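Local coordinates for protein chloramphenicol acetyltransferase (PDB 2I9D) that probably transfers an acetyl group to a hydroxyl of chloramphenicol, the reaction that inactivates this antibiotic, at residues A[11-16]-A[70-75]; A[133-138]-A[170-175]; A[102-107]-A[141-146]. All coordinates share one frame; numbering follows the deposited sequence.

Interaction 1: A[11-16]-A[70-75]; sequences ENWERK and FRYRID
Two first torsions bring Trp13 and Tyr72 together: chi1 of -167° turns the indole away from its backbone N, while the phenol CG of Tyr72 lies anti to its carbonyl carbon (chi1 -78°). The rings then slide past each other in opposite directions. Their planes are only 11° apart, yet the five-membered ring of Trp13 and the ring of Tyr72 have centroids separated by 5.0 Å, a near-parallel pair displaced so far that overlap is slight. The closest approach is by a few atoms: Tyr72 CE1 sits 3.2 Å from Trp13 NE1 and 3.5 Å from Trp13 CE2, and farther along Tyr72 CD1 comes 3.7 Å from Trp13 CZ2. The indole is also steadied from its own loop: Arg15 CB packs 3.5 Å above the ring plane, and a type I turn from Trp13 to Lys16 returns the chain beside it as helix 16-22 begins. The contact thus fastens this loop to strand 72-74, an outer strand of the small antiparallel sheet formed with 80-83 and 5-7. Were Trp13 an alanine, Tyr72 would probably lose this aromatic neighbour and a gap open between loop and strand. On the strand side, Arg73 sets NH1 and NH2 end-on against Phe70 O, with NH1 also bonded to Tyr72 O. Arg15 meanwhile forms a salt bridge with Asp201 and a hydrogen bond to Gly198 O, just beyond His197, the predicted proton acceptor.

Interaction 2: A[133-138]-A[170-175]; sequences AAENEE and NNYPLL
Tyr172 OH donates to Glu135 OE1 over 2.9 Å, and this bond carries the contact. It uses the anti lone pair of OE1, the one directed away from the other carboxylate oxygen. The acceptor lies at the edge of the phenol ring, near its plane, with Tyr172 CE1 3.9 Å from Glu135 OE1. The two side chains meet aslant, with carboxylate and ring planes 47° apart. The hydroxyl also nestles against the aliphatic part of the glutamate, Tyr172 OH lying 3.7 Å from Glu135 CB. Glu135 belongs to helix 133-141, which lies against the large mixed sheet, and its side chain rests on Leu148 of strand 146-151. Tyr172 stands in the loop leading into strand 174-183, the neighbour of 146-151 in that sheet, so one tyrosine joins the helix to the approach of a sheet strand. Its CG sits between the backbone N and the carbonyl carbon (chi1 37°), a crowded position that swings the ring over to the helix. Both residues are buried, and the phenol proton is likely to stabilise the glutamate's negative charge. From beyond the subunit boundary, Phe21 of a neighbouring subunit packs on Glu135 and on Asn136, which places the helix at a contact of the three-chain assembly. One turn on, Glu138 bends its carboxylate away from Tyr172 to form a salt bridge with Arg104.

Interaction 3: A[102-107]-A[141-146]; sequences TTRFPY and DGDYGL
Arg104 points its CB toward the 141-146 loop and runs out straight as far as NE, crossing Leu146 at about a right angle, with contact from CG outward, mainly to CD2. Arg104 CD comes 4.0 Å from Leu146 CD2, and NE is nearer still. At the end the same methyl sits over the centre of the guanidinium, Leu146 CD2 being 3.6 Å from Arg104 CZ, covering one face. The nitrogens are spent at the edge. Arg104 NH1 donates to Asp143 OD2 over 2.8 Å in a nearly straight hydrogen bond (163°) that forms part of a salt bridge, with the oxygen almost in the guanidinium plane. The carboxylate plane is turned 45° from the guanidinium, and NH1 meets OD2 from above it. The strongest polar partner of Arg104 is Asp87, which takes a salt bridge from NH2. Arg104 NH2 makes only a weak, bent bond to the same Asp143 OD2, at 3.2 Å. It also donates to a water, 2.8 Å from Arg104 NH2, that lies beside Asp143 OD1 and Gly145 O. Asp143 OD1 is held too by its own loop, accepting from Gly145 N at 3.0 Å to close an Asx turn, with Gly145 at the centre of an inverse gamma turn. Arg104 thus reaches from strand 100-105, outermost of the mixed sheet within this chain, past strand 87-93 to the Schellman-capped end of helix 133-141 and the start of strand 146-151.

How the interactions relate
From the N terminus, interaction 1 comes first: the loop ahead of helix 16-22 meets strand 72-74, closing a largely helical loop before either of the others opens. Interaction 3 then opens at 102-107, but 133-138 begins interaction 2 before 141-146 closes it, and interaction 2 closes only at 170-175. These two therefore cross, and both tie helix 133-141 and the loop behind it to the mixed sheet, adjoining each other through that helix. Arg73 of the small sheet connects interaction 1 to them, probably bonding Tyr144 O and Leu146 O in interaction 3 and packing on Tyr172 and Pro173 in interaction 2.

Interaction 1: A[11-16]-A[70-75]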
loop_
_atom_site.group_PDB
_atom_site.type_symbol
_atom_site.label_atom_id
_atom_site.label_comp_id
_atom_site.label_asym_id
_atom_site.label_seq_id
_atom_site.Cartn_x
_atom_site.Cartn_y
_atom_site.Cartn_z
ATOM N N GLU A 11 5.540 22.583 -23.311
ATOM C CA GLU A 11 6.257 23.823 -22.985
ATOM C C GLU A 11 5.394 24.772 -22.174
ATOM O O GLU A 11 5.839 25.324 -21.177
ATOM C CB GLU A 11 6.794 24.507 -24.239
ATOM C CG GLU A 11 8.291 24.804 -24.127
ATOM C CD GLU A 11 9.097 23.568 -23.707
ATOM O OE1 GLU A 11 9.826 23.655 -22.685
ATOM O OE2 GLU A 11 8.984 22.511 -24.385
ATOM N N ASN A 12 4.152 24.941 -22.601
ATOM C CA ASN A 12 3.113 25.462 -21.728
ATOM C C ASN A 12 2.710 24.311 -20.778
ATOM O O ASN A 12 3.568 23.475 -20.466
ATOM C CB ASN A 12 2.014 26.060 -22.591
ATOM C CG ASN A 12 2.575 27.135 -23.547
ATOM O OD1 ASN A 12 3.219 28.094 -23.115
ATOM N ND2 ASN A 12 2.378 26.943 -24.843
ATOM N N TRP A 13 1.481 24.212 -20.290
ATOM C CA TRP A 13 1.184 23.152 -19.269
ATOM C C TRP A 13 1.907 23.393 -17.941
ATOM O O TRP A 13 3.140 23.338 -17.843
ATOM C CB TRP A 13 1.458 21.707 -19.766
ATOM C CG TRP A 13 0.873 20.590 -18.846
ATOM C CD1 TRP A 13 -0.318 20.630 -18.165
ATOM C CD2 TRP A 13 1.447 19.296 -18.558
ATOM N NE1 TRP A 13 -0.506 19.465 -17.467
ATOM C CE2 TRP A 13 0.555 18.627 -17.686
ATOM C CE3 TRP A 13 2.630 18.645 -18.940
ATOM C CZ2 TRP A 13 0.804 17.330 -17.192
ATOM C CZ3 TRP A 13 2.877 17.352 -18.450
ATOM C CH2 TRP A 13 1.963 16.712 -17.584
ATOM N N GLU A 14 1.097 23.643 -16.917
ATOM C CA GLU A 14 1.588 23.979 -15.581
ATOM C C GLU A 14 2.421 22.871 -14.917
ATOM O O GLU A 14 3.243 23.157 -14.038
ATOM C CB GLU A 14 0.420 24.417 -14.680
ATOM C CG GLU A 14 -0.847 23.541 -14.738
ATOM C CD GLU A 14 -1.976 24.088 -13.853
ATOM O OE1 GLU A 14 -1.841 25.221 -13.327
ATOM O OE2 GLU A 14 -3.006 23.399 -13.683
ATOM N N ARG A 15 2.238 21.622 -15.362
ATOM C CA ARG A 15 2.949 20.477 -14.764
ATOM C C ARG A 15 4.140 19.975 -15.559
ATOM O O ARG A 15 4.666 18.904 -15.263
ATOM C CB ARG A 15 2.002 19.311 -14.471
ATOM C CG ARG A 15 0.970 19.579 -13.396
ATOM C CD ARG A 15 0.212 18.283 -13.063
ATOM N NE ARG A 15 1.055 17.304 -12.374
ATOM C CZ ARG A 15 1.319 17.333 -11.064
ATOM N NH1 ARG A 15 0.821 18.315 -10.308
ATOM N NH2 ARG A 15 2.098 16.398 -10.504
ATOM N N LYS A 16 4.565 20.744 -16.555
ATOM C CA LYS A 16 5.821 20.499 -17.268
ATOM C C LYS A 16 6.921 19.973 -16.337
ATOM O O LYS A 16 7.464 18.885 -16.539
ATOM C CB LYS A 16 6.310 21.786 -17.952
ATOM C CG LYS A 16 7.693 21.644 -18.600
ATOM C CD LYS A 16 8.348 22.982 -18.919
ATOM C CE LYS A 16 9.620 22.753 -19.735
ATOM N NZ LYS A 16 10.610 23.854 -19.551
ATOM N N PHE A 70 -6.907 13.892 -13.510
ATOM C CA PHE A 70 -7.193 12.457 -13.572
ATOM C C PHE A 70 -7.525 11.975 -14.987
ATOM O O PHE A 70 -7.833 10.808 -15.190
ATOM C CB PHE A 70 -8.311 12.093 -12.560
ATOM C CG PHE A 70 -7.858 12.178 -11.109
ATOM C CD1 PHE A 70 -7.460 11.027 -10.419
ATOM C CD2 PHE A 70 -7.802 13.416 -10.450
ATOM C CE1 PHE A 70 -7.018 11.095 -9.094
ATOM C CE2 PHE A 70 -7.361 13.510 -9.128
ATOM C CZ PHE A 70 -6.963 12.346 -8.441
ATOM N N ARG A 71 -7.451 12.882 -15.960
ATOM C CA ARG A 71 -7.748 12.592 -17.360
ATOM C C ARG A 71 -6.483 12.553 -18.208
ATOM O O ARG A 71 -6.554 12.277 -19.411
ATOM C CB ARG A 71 -8.733 13.634 -17.910
ATOM C CG ARG A 71 -10.181 13.432 -17.385
ATOM C CD ARG A 71 -11.232 14.070 -18.290
ATOM N NE ARG A 71 -11.702 15.318 -17.717
ATOM C CZ ARG A 71 -11.300 16.525 -18.087
ATOM N NH1 ARG A 71 -10.440 16.676 -19.075
ATOM N NH2 ARG A 71 -11.775 17.585 -17.459
ATOM N N TYR A 72 -5.343 12.870 -17.583
ATOM C CA TYR A 72 -4.056 12.892 -18.254
ATOM C C TYR A 72 -3.505 11.481 -18.351
ATOM O O TYR A 72 -3.560 10.722 -17.361
ATOM C CB TYR A 72 -3.058 13.766 -17.487
ATOM C CG TYR A 72 -3.251 15.256 -17.709
ATOM C CD1 TYR A 72 -2.346 15.992 -18.471
ATOM C CD2 TYR A 72 -4.371 15.926 -17.162
ATOM C CE1 TYR A 72 -2.543 17.355 -18.671
ATOM C CE2 TYR A 72 -4.577 17.272 -17.364
ATOM C CZ TYR A 72 -3.664 17.988 -18.119
ATOM O OH TYR A 72 -3.877 19.343 -18.298
ATOM N N ARG A 73 -2.982 11.144 -19.538
ATOM C CA ARG A 73 -2.408 9.840 -19.837
ATOM C C ARG A 73 -1.120 9.968 -20.648
ATOM O O ARG A 73 -0.880 10.990 -21.310
ATOM C CB ARG A 73 -3.407 8.965 -20.611
ATOM C CG ARG A 73 -4.739 8.753 -19.933
ATOM C CD ARG A 73 -4.674 7.761 -18.735
ATOM N NE ARG A 73 -5.998 7.605 -18.114
ATOM C CZ ARG A 73 -6.504 8.382 -17.148
ATOM N NH1 ARG A 73 -5.813 9.388 -16.641
ATOM N NH2 ARG A 73 -7.701 8.130 -16.651
ATOM N N ILE A 74 -0.267 8.956 -20.554
ATOM C CA ILE A 74 0.859 8.832 -21.451
ATOM C C ILE A 74 0.323 7.883 -22.511
ATOM O O ILE A 74 0.071 6.693 -22.219
ATOM C CB ILE A 74 2.118 8.225 -20.776
ATOM C CG1 ILE A 74 2.581 9.069 -19.573
ATOM C CG2 ILE A 74 3.244 8.038 -21.820
ATOM C CD1 ILE A 74 3.897 8.601 -18.910
ATOM N N ASP A 75 0.106 8.403 -23.721
ATOM C CA ASP A 75 -0.444 7.599 -24.820
ATOM C C ASP A 75 0.544 6.531 -25.338
ATOM O O ASP A 75 1.724 6.560 -24.983
ATOM C CB ASP A 75 -0.954 8.513 -25.937
ATOM C CG ASP A 75 -2.487 8.564 -26.014
ATOM O OD1 ASP A 75 -3.202 7.914 -25.189
ATOM O OD2 ASP A 75 -2.987 9.268 -26.938
#

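Interaction 2: A[133-138]-A[170-175]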
loop_
_atom_site.group_PDB
_atom_site.type_symbol
_atom_site.label_atom_id
_atom_site.label_comp_id
_atom_site.label_asym_id
_atom_site.label_seq_id
_atom_site.Cartn_x
_atom_site.Cartn_y
_atom_site.Cartn_z
ATOM N N ALA A 133 -9.673 -9.782 -21.652
ATOM C CA ALA A 133 -9.985 -9.387 -23.026
ATOM C C ALA A 133 -10.260 -7.891 -23.129
ATOM O O ALA A 133 -9.680 -7.233 -23.977
ATOM C CB ALA A 133 -11.167 -10.213 -23.589
ATOM N N ALA A 134 -11.121 -7.352 -22.259
ATOM C CA ALA A 134 -11.486 -5.922 -22.313
ATOM C C ALA A 134 -10.292 -4.987 -22.152
ATOM O O ALA A 134 -10.166 -3.983 -22.864
ATOM C CB ALA A 134 -12.558 -5.593 -21.264
ATOM N N GLU A 135 -9.395 -5.317 -21.233
ATOM C CA GLU A 135 -8.178 -4.510 -21.085
ATOM C C GLU A 135 -7.246 -4.626 -22.299
ATOM O O GLU A 135 -6.642 -3.640 -22.710
ATOM C CB GLU A 135 -7.415 -4.883 -19.799
ATOM C CG GLU A 135 -8.210 -4.661 -18.509
ATOM C CD GLU A 135 -7.299 -4.461 -17.310
ATOM O OE1 GLU A 135 -6.481 -3.497 -17.335
ATOM O OE2 GLU A 135 -7.399 -5.265 -16.351
ATOM N N ASN A 136 -7.098 -5.826 -22.853
ATOM C CA ASN A 136 -6.165 -5.984 -23.960
ATOM C C ASN A 136 -6.703 -5.358 -25.247
ATOM O O ASN A 136 -5.941 -4.896 -26.095
ATOM C CB ASN A 136 -5.705 -7.443 -24.132
ATOM C CG ASN A 136 -4.622 -7.840 -23.117
ATOM O OD1 ASN A 136 -4.176 -7.023 -22.318
ATOM N ND2 ASN A 136 -4.211 -9.083 -23.144
ATOM N N GLU A 137 -8.028 -5.299 -25.339
ATOM C CA GLU A 137 -8.719 -4.582 -26.390
ATOM C C GLU A 137 -8.447 -3.075 -26.324
ATOM O O GLU A 137 -8.103 -2.468 -27.336
ATOM C CB GLU A 137 -10.213 -4.877 -26.334
ATOM C CG GLU A 137 -10.991 -4.102 -27.383
ATOM C CD GLU A 137 -12.431 -4.516 -27.434
ATOM O OE1 GLU A 137 -13.218 -4.061 -26.576
ATOM O OE2 GLU A 137 -12.786 -5.296 -28.344
ATOM N N GLU A 138 -8.557 -2.478 -25.138
ATOM C CA GLU A 138 -8.278 -1.050 -24.997
ATOM C C GLU A 138 -6.812 -0.715 -25.281
ATOM O O GLU A 138 -6.516 0.303 -25.915
ATOM C CB GLU A 138 -8.724 -0.521 -23.623
ATOM C CG GLU A 138 -10.155 -0.870 -23.294
ATOM C CD GLU A 138 -11.177 -0.243 -24.265
ATOM O OE1 GLU A 138 -10.769 0.548 -25.138
ATOM O OE2 GLU A 138 -12.388 -0.537 -24.141
ATOM N N ASN A 170 1.574 2.289 -15.285
ATOM C CA ASN A 170 0.381 1.715 -15.921
ATOM C C ASN A 170 -0.228 2.650 -16.958
ATOM O O ASN A 170 -0.112 3.866 -16.830
ATOM C CB ASN A 170 -0.677 1.384 -14.864
ATOM C CG ASN A 170 -0.177 0.405 -13.836
ATOM O OD1 ASN A 170 0.587 -0.481 -14.156
ATOM N ND2 ASN A 170 -0.627 0.547 -12.600
ATOM N N ASN A 171 -0.916 2.086 -17.952
ATOM C CA ASN A 171 -1.604 2.899 -18.975
ATOM C C ASN A 171 -2.678 3.833 -18.411
ATOM O O ASN A 171 -2.851 4.942 -18.918
ATOM C CB ASN A 171 -2.187 2.014 -20.076
ATOM C CG ASN A 171 -1.124 1.221 -20.781
ATOM O OD1 ASN A 171 -0.030 1.727 -21.030
ATOM N ND2 ASN A 171 -1.414 -0.046 -21.072
ATOM N N TYR A 172 -3.377 3.392 -17.363
ATOM C CA TYR A 172 -4.399 4.208 -16.676
ATOM C C TYR A 172 -4.460 3.917 -15.154
ATOM O O TYR A 172 -3.885 2.946 -14.683
ATOM C CB TYR A 172 -5.783 4.046 -17.330
ATOM C CG TYR A 172 -6.042 2.644 -17.807
ATOM C CD1 TYR A 172 -6.501 1.648 -16.921
ATOM C CD2 TYR A 172 -5.793 2.290 -19.132
ATOM C CE1 TYR A 172 -6.721 0.350 -17.356
ATOM C CE2 TYR A 172 -6.002 0.990 -19.577
ATOM C CZ TYR A 172 -6.471 0.024 -18.694
ATOM O OH TYR A 172 -6.663 -1.270 -19.153
ATOM N N PRO A 173 -5.097 4.809 -14.380
ATOM C CA PRO A 173 -5.363 4.594 -12.934
ATOM C C PRO A 173 -6.106 3.300 -12.630
ATOM O O PRO A 173 -7.053 2.944 -13.314
ATOM C CB PRO A 173 -6.199 5.817 -12.538
ATOM C CG PRO A 173 -5.755 6.879 -13.500
ATOM C CD PRO A 173 -5.530 6.147 -14.817
ATOM N N LEU A 174 -5.630 2.619 -11.592
ATOM C CA LEU A 174 -6.165 1.374 -11.093
ATOM C C LEU A 174 -6.696 1.631 -9.668
ATOM O O LEU A 174 -6.017 2.231 -8.848
ATOM C CB LEU A 174 -5.044 0.307 -11.071
ATOM C CG LEU A 174 -4.486 -0.234 -12.405
ATOM C CD1 LEU A 174 -3.519 -1.416 -12.211
ATOM C CD2 LEU A 174 -5.661 -0.631 -13.352
ATOM N N LEU A 175 -7.922 1.191 -9.399
ATOM C CA LEU A 175 -8.583 1.447 -8.118
ATOM C C LEU A 175 -9.149 0.151 -7.563
ATOM O O LEU A 175 -9.373 -0.817 -8.309
ATOM C CB LEU A 175 -9.726 2.479 -8.229
ATOM C CG LEU A 175 -9.367 3.934 -8.557
ATOM C CD1 LEU A 175 -9.404 4.213 -10.079
ATOM C CD2 LEU A 175 -10.290 4.872 -7.818
#

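Interaction 3: A[102-107]-A[141-146]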
loop_
_atom_site.group_PDB
_atom_site.type_symbol
_atom_site.label_atom_id
_atom_site.label_comp_id
_atom_site.label_asym_id
_atom_site.label_seq_id
_atom_site.Cartn_x
_atom_site.Cartn_y
_atom_site.Cartn_z
ATOM N N THR A 102 -13.888 -8.717 -17.119
ATOM C CA THR A 102 -13.734 -7.267 -17.190
ATOM C C THR A 102 -14.514 -6.675 -18.360
ATOM O O THR A 102 -14.452 -7.185 -19.488
ATOM C CB THR A 102 -12.256 -6.861 -17.307
ATOM O OG1 THR A 102 -11.523 -7.448 -16.235
ATOM C CG2 THR A 102 -12.069 -5.340 -17.287
ATOM N N THR A 103 -15.223 -5.582 -18.089
ATOM C CA THR A 103 -16.000 -4.898 -19.122
ATOM C C THR A 103 -16.048 -3.379 -18.944
ATOM O O THR A 103 -15.710 -2.856 -17.877
ATOM C CB THR A 103 -17.424 -5.527 -19.262
ATOM O OG1 THR A 103 -17.971 -5.193 -20.550
ATOM C CG2 THR A 103 -18.352 -5.084 -18.125
ATOM N N ARG A 104 -16.458 -2.690 -20.007
ATOM C CA ARG A 104 -16.448 -1.219 -20.080
ATOM C C ARG A 104 -17.824 -0.590 -19.785
ATOM O O ARG A 104 -18.844 -1.065 -20.282
ATOM C CB ARG A 104 -15.952 -0.764 -21.450
ATOM C CG ARG A 104 -15.729 0.755 -21.583
ATOM C CD ARG A 104 -15.032 1.114 -22.930
ATOM N NE ARG A 104 -14.957 2.561 -23.108
ATOM C CZ ARG A 104 -13.966 3.215 -23.725
ATOM N NH1 ARG A 104 -12.919 2.570 -24.236
ATOM N NH2 ARG A 104 -14.010 4.535 -23.806
ATOM N N PHE A 105 -17.828 0.479 -18.986
ATOM C CA PHE A 105 -19.036 1.236 -18.670
ATOM C C PHE A 105 -18.810 2.682 -19.105
ATOM O O PHE A 105 -17.857 3.320 -18.654
ATOM C CB PHE A 105 -19.380 1.189 -17.158
ATOM C CG PHE A 105 -19.581 -0.199 -16.628
ATOM C CD1 PHE A 105 -20.863 -0.768 -16.587
ATOM C CD2 PHE A 105 -18.481 -0.963 -16.193
ATOM C CE1 PHE A 105 -21.062 -2.076 -16.107
ATOM C CE2 PHE A 105 -18.666 -2.268 -15.724
ATOM C CZ PHE A 105 -19.953 -2.824 -15.664
ATOM N N PRO A 106 -19.665 3.195 -20.005
ATOM C CA PRO A 106 -19.488 4.599 -20.419
ATOM C C PRO A 106 -19.921 5.566 -19.325
ATOM O O PRO A 106 -20.903 5.315 -18.621
ATOM C CB PRO A 106 -20.406 4.730 -21.653
ATOM C CG PRO A 106 -21.512 3.694 -21.405
ATOM C CD PRO A 106 -20.780 2.529 -20.708
ATOM N N TYR A 107 -19.182 6.652 -19.173
ATOM C CA TYR A 107 -19.638 7.730 -18.314
ATOM C C TYR A 107 -20.844 8.522 -18.902
ATOM O O TYR A 107 -20.876 8.860 -20.086
ATOM C CB TYR A 107 -18.478 8.666 -17.986
ATOM C CG TYR A 107 -18.854 9.825 -17.096
ATOM C CD1 TYR A 107 -19.335 9.618 -15.794
ATOM C CD2 TYR A 107 -18.716 11.131 -17.547
ATOM C CE1 TYR A 107 -19.667 10.680 -14.987
ATOM C CE2 TYR A 107 -19.041 12.204 -16.741
ATOM C CZ TYR A 107 -19.520 11.980 -15.478
ATOM O OH TYR A 107 -19.848 13.071 -14.703
ATOM N N ASP A 141 -6.392 -0.971 -29.002
ATOM C CA ASP A 141 -6.973 0.260 -29.529
ATOM C C ASP A 141 -6.192 1.542 -29.259
ATOM O O ASP A 141 -6.473 2.577 -29.870
ATOM C CB ASP A 141 -8.287 0.467 -28.836
ATOM C CG ASP A 141 -9.419 0.450 -29.753
ATOM O OD1 ASP A 141 -10.028 1.551 -29.881
ATOM O OD2 ASP A 141 -9.710 -0.645 -30.313
ATOM N N GLY A 142 -5.280 1.510 -28.291
ATOM C CA GLY A 142 -4.635 2.734 -27.813
ATOM C C GLY A 142 -5.588 3.660 -27.078
ATOM O O GLY A 142 -5.365 4.850 -27.058
ATOM N N ASP A 143 -6.664 3.136 -26.491
ATOM C CA ASP A 143 -7.584 3.983 -25.730
ATOM C C ASP A 143 -7.251 3.870 -24.243
ATOM O O ASP A 143 -7.580 2.864 -23.591
ATOM C CB ASP A 143 -9.048 3.635 -26.014
ATOM C CG ASP A 143 -10.040 4.621 -25.376
ATOM O OD1 ASP A 143 -9.640 5.612 -24.744
ATOM O OD2 ASP A 143 -11.256 4.391 -25.476
ATOM N N TYR A 144 -6.570 4.899 -23.717
ATOM C CA TYR A 144 -6.225 4.937 -22.291
ATOM C C TYR A 144 -7.156 5.892 -21.521
ATOM O O TYR A 144 -6.924 6.189 -20.347
ATOM C CB TYR A 144 -4.756 5.314 -22.074
ATOM C CG TYR A 144 -3.742 4.373 -22.681
ATOM C CD1 TYR A 144 -4.104 3.097 -23.123
ATOM C CD2 TYR A 144 -2.397 4.744 -22.766
ATOM C CE1 TYR A 144 -3.170 2.228 -23.671
ATOM C CE2 TYR A 144 -1.453 3.875 -23.316
ATOM C CZ TYR A 144 -1.863 2.628 -23.783
ATOM O OH TYR A 144 -0.934 1.773 -24.320
ATOM N N GLY A 145 -8.207 6.357 -22.188
ATOM C CA GLY A 145 -9.148 7.292 -21.563
ATOM C C GLY A 145 -10.131 6.545 -20.698
ATOM O O GLY A 145 -11.363 6.549 -20.943
ATOM N N LEU A 146 -9.571 5.893 -19.688
ATOM C CA LEU A 146 -10.298 4.969 -18.815
ATOM C C LEU A 146 -9.699 4.974 -17.408
ATOM O O LEU A 146 -8.558 5.344 -17.225
ATOM C CB LEU A 146 -10.177 3.532 -19.355
ATOM C CG LEU A 146 -10.788 3.213 -20.716
ATOM C CD1 LEU A 146 -9.949 2.130 -21.333
ATOM C CD2 LEU A 146 -12.256 2.801 -20.569
HETATM O O HOH W 1 -12.043 6.493 -23.680
#